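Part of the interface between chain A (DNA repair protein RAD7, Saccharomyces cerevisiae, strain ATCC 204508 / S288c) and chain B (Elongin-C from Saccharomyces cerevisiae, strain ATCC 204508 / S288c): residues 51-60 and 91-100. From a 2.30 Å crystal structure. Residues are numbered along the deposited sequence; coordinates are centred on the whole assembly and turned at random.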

ATOM      1  N   ASN A  51      -1.387  24.852  -1.942  1.00 47.27           N
ATOM      2  CA  ASN A  51       0.038  24.881  -2.259  1.00 46.81           C
ATOM      3  C   ASN A  51       0.817  25.674  -1.219  1.00 46.46           C
ATOM      4  O   ASN A  51       1.947  25.311  -0.874  1.00 44.39           O
ATOM      5  CB  ASN A  51       0.258  25.462  -3.651  1.00 44.23           C
ATOM      6  CG  ASN A  51       0.143  24.417  -4.738  1.00 44.64           C
ATOM      7  OD1 ASN A  51       0.785  23.370  -4.675  1.00 42.71           O
ATOM      8  ND2 ASN A  51      -0.684  24.691  -5.738  1.00 45.55           N
ATOM      9  N   ASN A  52       0.232  26.761  -0.710  1.00 47.91           N
ATOM     10  CA  ASN A  52       0.872  27.501   0.372  1.00 49.94           C
ATOM     11  C   ASN A  52       1.010  26.632   1.612  1.00 47.10           C
ATOM     12  O   ASN A  52       2.037  26.675   2.299  1.00 47.40           O
ATOM     13  CB  ASN A  52       0.076  28.768   0.688  1.00 53.59           C
ATOM     14  CG  ASN A  52       0.153  29.799  -0.425  1.00 58.41           C
ATOM     15  OD1 ASN A  52      -0.870  30.269  -0.926  1.00 60.46           O
ATOM     16  ND2 ASN A  52       1.369  30.156  -0.816  1.00 66.95           N
ATOM     17  N   LEU A  53      -0.012  25.828   1.911  1.00 47.05           N
ATOM     18  CA  LEU A  53       0.074  24.912   3.042  1.00 44.96           C
ATOM     19  C   LEU A  53       1.188  23.895   2.826  1.00 44.09           C
ATOM     20  O   LEU A  53       2.002  23.648   3.722  1.00 41.45           O
ATOM     21  CB  LEU A  53      -1.272  24.217   3.248  1.00 45.46           C
ATOM     22  CG  LEU A  53      -1.338  23.129   4.322  1.00 44.53           C
ATOM     23  CD1 LEU A  53      -0.925  23.663   5.687  1.00 46.91           C
ATOM     24  CD2 LEU A  53      -2.740  22.542   4.383  1.00 44.07           C
ATOM     25  N   ALA A  54       1.249  23.308   1.628  1.00 42.49           N
ATOM     26  CA  ALA A  54       2.312  22.357   1.320  1.00 41.70           C
ATOM     27  C   ALA A  54       3.684  22.992   1.499  1.00 42.23           C
ATOM     28  O   ALA A  54       4.610  22.352   2.012  1.00 40.07           O
ATOM     29  CB  ALA A  54       2.145  21.832  -0.107  1.00 41.31           C
ATOM     30  N   LYS A  55       3.831  24.254   1.092  1.00 43.18           N
ATOM     31  CA  LYS A  55       5.112  24.940   1.229  1.00 46.40           C
ATOM     32  C   LYS A  55       5.497  25.087   2.696  1.00 46.28           C
ATOM     33  O   LYS A  55       6.648  24.842   3.079  1.00 45.75           O
ATOM     34  CB  LYS A  55       5.048  26.311   0.552  1.00 52.83           C
ATOM     35  CG  LYS A  55       6.389  27.026   0.475  1.00 61.84           C
ATOM     36  CD  LYS A  55       6.233  28.516   0.186  1.00 99.99           C
ATOM     37  CE  LYS A  55       5.719  29.276   1.404  1.00 85.93           C
ATOM     38  NZ  LYS A  55       5.776  30.756   1.223  1.00 73.62           N
ATOM     39  N   ALA A  56       4.545  25.495   3.537  1.00 45.91           N
ATOM     40  CA  ALA A  56       4.833  25.643   4.960  1.00 44.87           C
ATOM     41  C   ALA A  56       5.273  24.315   5.565  1.00 42.56           C
ATOM     42  O   ALA A  56       6.272  24.247   6.290  1.00 41.64           O
ATOM     43  CB  ALA A  56       3.605  26.191   5.686  1.00 44.94           C
ATOM     44  N   LEU A  57       4.542  23.241   5.265  1.00 40.48           N
ATOM     45  CA  LEU A  57       4.913  21.928   5.779  1.00 42.05           C
ATOM     46  C   LEU A  57       6.282  21.504   5.256  1.00 41.45           C
ATOM     47  O   LEU A  57       7.128  21.025   6.019  1.00 41.44           O
ATOM     48  CB  LEU A  57       3.841  20.903   5.404  1.00 41.27           C
ATOM     49  CG  LEU A  57       2.467  21.148   6.034  1.00 41.10           C
ATOM     50  CD1 LEU A  57       1.424  20.208   5.458  1.00 38.25           C
ATOM     51  CD2 LEU A  57       2.528  20.998   7.556  1.00 42.44           C
ATOM     52  N   SER A  58       6.524  21.695   3.956  1.00 41.71           N
ATOM     53  CA  SER A  58       7.803  21.295   3.375  1.00 41.02           C
ATOM     54  C   SER A  58       8.966  21.985   4.077  1.00 41.71           C
ATOM     55  O   SER A  58       9.937  21.333   4.482  1.00 43.93           O
ATOM     56  CB  SER A  58       7.823  21.606   1.876  1.00 40.83           C
ATOM     57  OG  SER A  58       6.900  20.797   1.166  1.00 41.23           O
ATOM     58  N   LYS A  59       8.887  23.310   4.233  1.00 42.72           N
ATOM     59  CA  LYS A  59       9.977  24.043   4.862  1.00 44.74           C
ATOM     60  C   LYS A  59      10.233  23.578   6.289  1.00 43.81           C
ATOM     61  O   LYS A  59      11.351  23.739   6.790  1.00 44.62           O
ATOM     62  CB  LYS A  59       9.684  25.547   4.849  1.00 47.28           C
ATOM     63  CG  LYS A  59      10.048  26.229   3.542  1.00 54.15           C
ATOM     64  CD  LYS A  59      10.049  27.743   3.677  1.00 63.50           C
ATOM     65  CE  LYS A  59       8.646  28.295   3.860  1.00 67.17           C
ATOM     66  NZ  LYS A  59       8.624  29.783   3.788  1.00 82.36           N
ATOM     67  N   ASN A  60       9.229  23.008   6.952  1.00 41.71           N
ATOM     68  CA  ASN A  60       9.379  22.501   8.309  1.00 43.37           C
ATOM     69  C   ASN A  60       9.603  20.996   8.355  1.00 43.79           C
ATOM     70  O   ASN A  60       9.465  20.397   9.424  1.00 41.96           O
ATOM     71  CB  ASN A  60       8.149  22.866   9.144  1.00 41.62           C
ATOM     72  CG  ASN A  60       8.048  24.354   9.407  1.00 43.24           C
ATOM     73  OD1 ASN A  60       8.678  24.875  10.326  1.00 45.12           O
ATOM     74  ND2 ASN A  60       7.255  25.048   8.602  1.00 43.03           N
TER
ATOM     75  N   SER B  91      -5.702  26.615  13.329  1.00 63.65           N
ATOM     76  CA  SER B  91      -4.350  26.072  13.241  1.00 62.56           C
ATOM     77  C   SER B  91      -3.789  26.195  11.827  1.00 60.09           C
ATOM     78  O   SER B  91      -2.618  26.549  11.649  1.00 56.96           O
ATOM     79  CB  SER B  91      -4.336  24.615  13.704  1.00 58.25           C
ATOM     80  OG  SER B  91      -5.292  23.841  13.003  1.00 57.58           O
ATOM     81  N   LEU B  92      -4.605  25.916  10.809  1.00 60.07           N
ATOM     82  CA  LEU B  92      -4.121  26.001   9.434  1.00 60.23           C
ATOM     83  C   LEU B  92      -3.787  27.440   9.060  1.00 61.26           C
ATOM     84  O   LEU B  92      -2.664  27.741   8.639  1.00 58.79           O
ATOM     85  CB  LEU B  92      -5.156  25.421   8.467  1.00 59.59           C
ATOM     86  CG  LEU B  92      -5.241  23.895   8.372  1.00 62.15           C
ATOM     87  CD1 LEU B  92      -6.350  23.486   7.412  1.00 61.31           C
ATOM     88  CD2 LEU B  92      -3.917  23.283   7.933  1.00 63.37           C
ATOM     89  N   GLU B  93      -4.753  28.349   9.208  1.00 64.67           N
ATOM     90  CA  GLU B  93      -4.521  29.737   8.818  1.00 67.79           C
ATOM     91  C   GLU B  93      -3.373  30.347   9.612  1.00 65.44           C
ATOM     92  O   GLU B  93      -2.580  31.125   9.070  1.00 65.77           O
ATOM     93  CB  GLU B  93      -5.799  30.556   9.000  1.00 77.90           C
ATOM     94  CG  GLU B  93      -5.708  31.966   8.434  1.00 85.42           C
ATOM     95  CD  GLU B  93      -7.038  32.695   8.455  1.00101.72           C
ATOM     96  OE1 GLU B  93      -8.047  32.089   8.873  1.00107.90           O
ATOM     97  OE2 GLU B  93      -7.074  33.877   8.050  1.00103.66           O
ATOM     98  N   LEU B  94      -3.257  29.999  10.895  1.00 62.74           N
ATOM     99  CA  LEU B  94      -2.161  30.532  11.698  1.00 66.24           C
ATOM    100  C   LEU B  94      -0.812  30.004  11.224  1.00 59.70           C
ATOM    101  O   LEU B  94       0.190  30.726  11.287  1.00 58.75           O
ATOM    102  CB  LEU B  94      -2.372  30.199  13.176  1.00 67.04           C
ATOM    103  CG  LEU B  94      -1.367  30.818  14.155  1.00 66.82           C
ATOM    104  CD1 LEU B  94      -1.356  32.338  14.050  1.00 73.83           C
ATOM    105  CD2 LEU B  94      -1.669  30.392  15.586  1.00 65.07           C
ATOM    106  N   LEU B  95      -0.760  28.757  10.749  1.00 56.83           N
ATOM    107  CA  LEU B  95       0.483  28.235  10.189  1.00 55.42           C
ATOM    108  C   LEU B  95       0.931  29.072   8.998  1.00 54.12           C
ATOM    109  O   LEU B  95       2.109  29.431   8.884  1.00 53.15           O
ATOM    110  CB  LEU B  95       0.307  26.770   9.782  1.00 51.68           C
ATOM    111  CG  LEU B  95       1.460  26.155   8.978  1.00 47.89           C
ATOM    112  CD1 LEU B  95       2.787  26.286   9.719  1.00 49.02           C
ATOM    113  CD2 LEU B  95       1.163  24.700   8.677  1.00 46.62           C
ATOM    114  N   LEU B  96      -0.002  29.398   8.101  1.00 54.60           N
ATOM    115  CA  LEU B  96       0.341  30.201   6.932  1.00 56.94           C
ATOM    116  C   LEU B  96       0.859  31.575   7.339  1.00 58.40           C
ATOM    117  O   LEU B  96       1.792  32.102   6.720  1.00 58.86           O
ATOM    118  CB  LEU B  96      -0.875  30.337   6.014  1.00 55.68           C
ATOM    119  CG  LEU B  96      -1.473  29.035   5.482  1.00 56.93           C
ATOM    120  CD1 LEU B  96      -2.647  29.329   4.554  1.00 56.82           C
ATOM    121  CD2 LEU B  96      -0.419  28.197   4.766  1.00 54.34           C
ATOM    122  N   ALA B  97       0.268  32.175   8.375  1.00 59.09           N
ATOM    123  CA  ALA B  97       0.734  33.482   8.827  1.00 61.12           C
ATOM    124  C   ALA B  97       2.126  33.389   9.436  1.00 59.89           C
ATOM    125  O   ALA B  97       2.973  34.258   9.199  1.00 60.89           O
ATOM    126  CB  ALA B  97      -0.253  34.074   9.831  1.00 65.41           C
ATOM    127  N   ALA B  98       2.381  32.344  10.226  1.00 57.71           N
ATOM    128  CA  ALA B  98       3.708  32.167  10.805  1.00 57.21           C
ATOM    129  C   ALA B  98       4.753  31.967   9.717  1.00 57.56           C
ATOM    130  O   ALA B  98       5.889  32.440   9.839  1.00 58.10           O
ATOM    131  CB  ALA B  98       3.710  30.981  11.769  1.00 54.87           C
ATOM    132  N   ASP B  99       4.386  31.263   8.645  1.00 58.16           N
ATOM    133  CA  ASP B  99       5.317  31.046   7.543  1.00 57.42           C
ATOM    134  C   ASP B  99       5.665  32.363   6.865  1.00 60.60           C
ATOM    135  O   ASP B  99       6.844  32.696   6.692  1.00 60.69           O
ATOM    136  CB  ASP B  99       4.712  30.066   6.539  1.00 56.16           C
ATOM    137  CG  ASP B  99       5.654  29.747   5.401  1.00 57.14           C
ATOM    138  OD1 ASP B  99       6.881  29.875   5.592  1.00 57.28           O
ATOM    139  OD2 ASP B  99       5.167  29.363   4.315  1.00 57.88           O
ATOM    140  N   TYR B 100       4.645  33.131   6.477  1.00 62.20           N
ATOM    141  CA  TYR B 100       4.893  34.421   5.846  1.00 67.98           C
ATOM    142  C   TYR B 100       5.732  35.320   6.745  1.00 68.96           C
ATOM    143  O   TYR B 100       6.648  36.004   6.272  1.00 70.50           O
ATOM    144  CB  TYR B 100       3.568  35.095   5.498  1.00 73.84           C
ATOM    145  CG  TYR B 100       3.738  36.436   4.823  1.00 85.00           C
ATOM    146  CD1 TYR B 100       4.104  36.520   3.487  1.00 90.88           C
ATOM    147  CD2 TYR B 100       3.537  37.619   5.522  1.00 89.42           C
ATOM    148  CE1 TYR B 100       4.264  37.741   2.864  1.00 98.71           C
ATOM    149  CE2 TYR B 100       3.693  38.847   4.909  1.00 99.39           C
ATOM    150  CZ  TYR B 100       4.057  38.901   3.579  1.00104.03           C
ATOM    151  OH  TYR B 100       4.215  40.121   2.961  1.00103.63           O
TER

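Two helices meet here at a steep angle, their N-to-C directions 66° apart and their axes 9.6 Å apart at closest approach. The backbones come nearest at two places, A:Leu53 beside B:Leu96 (CA to CA 6.6 Å) and A:Ala56 beside B:Asp99 (CA to CA 6.0 Å). The first is apolar, the second charged, and together the stretches bury 423 Å².

The polar half is organised around one acceptor residue. B:Asp99, the residue most covered by the partner stretch, points its CA-to-CB bond toward chain A and, with chi1 in the t well, offers its two carboxylate oxygens to two lysines. A:Lys59 NZ donates a hydrogen bond to B:Asp99 OD1 at 2.5 Å, a very short contact that is also a salt bridge. A:Lys55 NZ forms a second salt bridge, with B:Asp99 OD2 at 3.4 Å; this one is looser and is not accompanied by a hydrogen bond, and the carbon A:Lys55 CE in fact lies closer to B:Asp99 OD2, at 3.0 Å. The lysines stand four residues apart, one helical turn, so a single carboxylate can serve both. Their routes differ. A:Lys59 starts toward the partner, whereas A:Lys55 leaves its helix sideways and brings its end nearer through a p turn at chi3. Both lysines are exposed while the aspartate is buried, an arrangement in which long, flexible chains carry positive charge in from the edge to balance a negative charge that is covered.

A:Ala56 sits where the backbones come closest. Its CB points toward chain B and lies 3.9 Å from B:Leu95 CG and 3.8 Å from B:Asp99 OD2. The methyl thus touches both the leucine and the carboxylate, and a short side chain suits a place where the backbones are this near.

Beyond it the contact is leucine against leucine. A:Leu53 CD1 packs at 3.8 Å against B:Leu92 CD2 and equally at 3.8 Å against B:Leu95 CD2, residues on successive turns of the chain B helix. B:Leu95 also receives A:Leu57 CD2 on its own CD2 at 4.1 Å; A:Leu57 begins by pointing away, and its end returns to make this touch. B:Leu96 lies over the chain A backbone, its CD2 3.7 Å from A:Leu53 N and 3.8 Å from A:Asn52 O, and the same B:Leu96 CD2 also lies 4.3 Å from A:Leu53 CB. These are packing contacts only: that carbonyl oxygen accepts from A:Ala56 N within its own helix, at 3.0 Å.

Regular backbone hydrogen bonds run through both helices, leaving side chains to make the polar link across. Where the chain A helix ends, A:Asn60 ND2 donates to A:Ala56 O at 2.6 Å, joining A:Asn60 N, which reaches that oxygen at 3.3 Å. A:Ser58 OG likewise returns to its own helix, donating to A:Ala54 O at 2.9 Å, and it is also hydrogen-bonded elsewhere in the structure. The rule to read is simple: leucines and an alanine supply the packing, and one buried aspartate, paired with two lysines, supplies the polar connection.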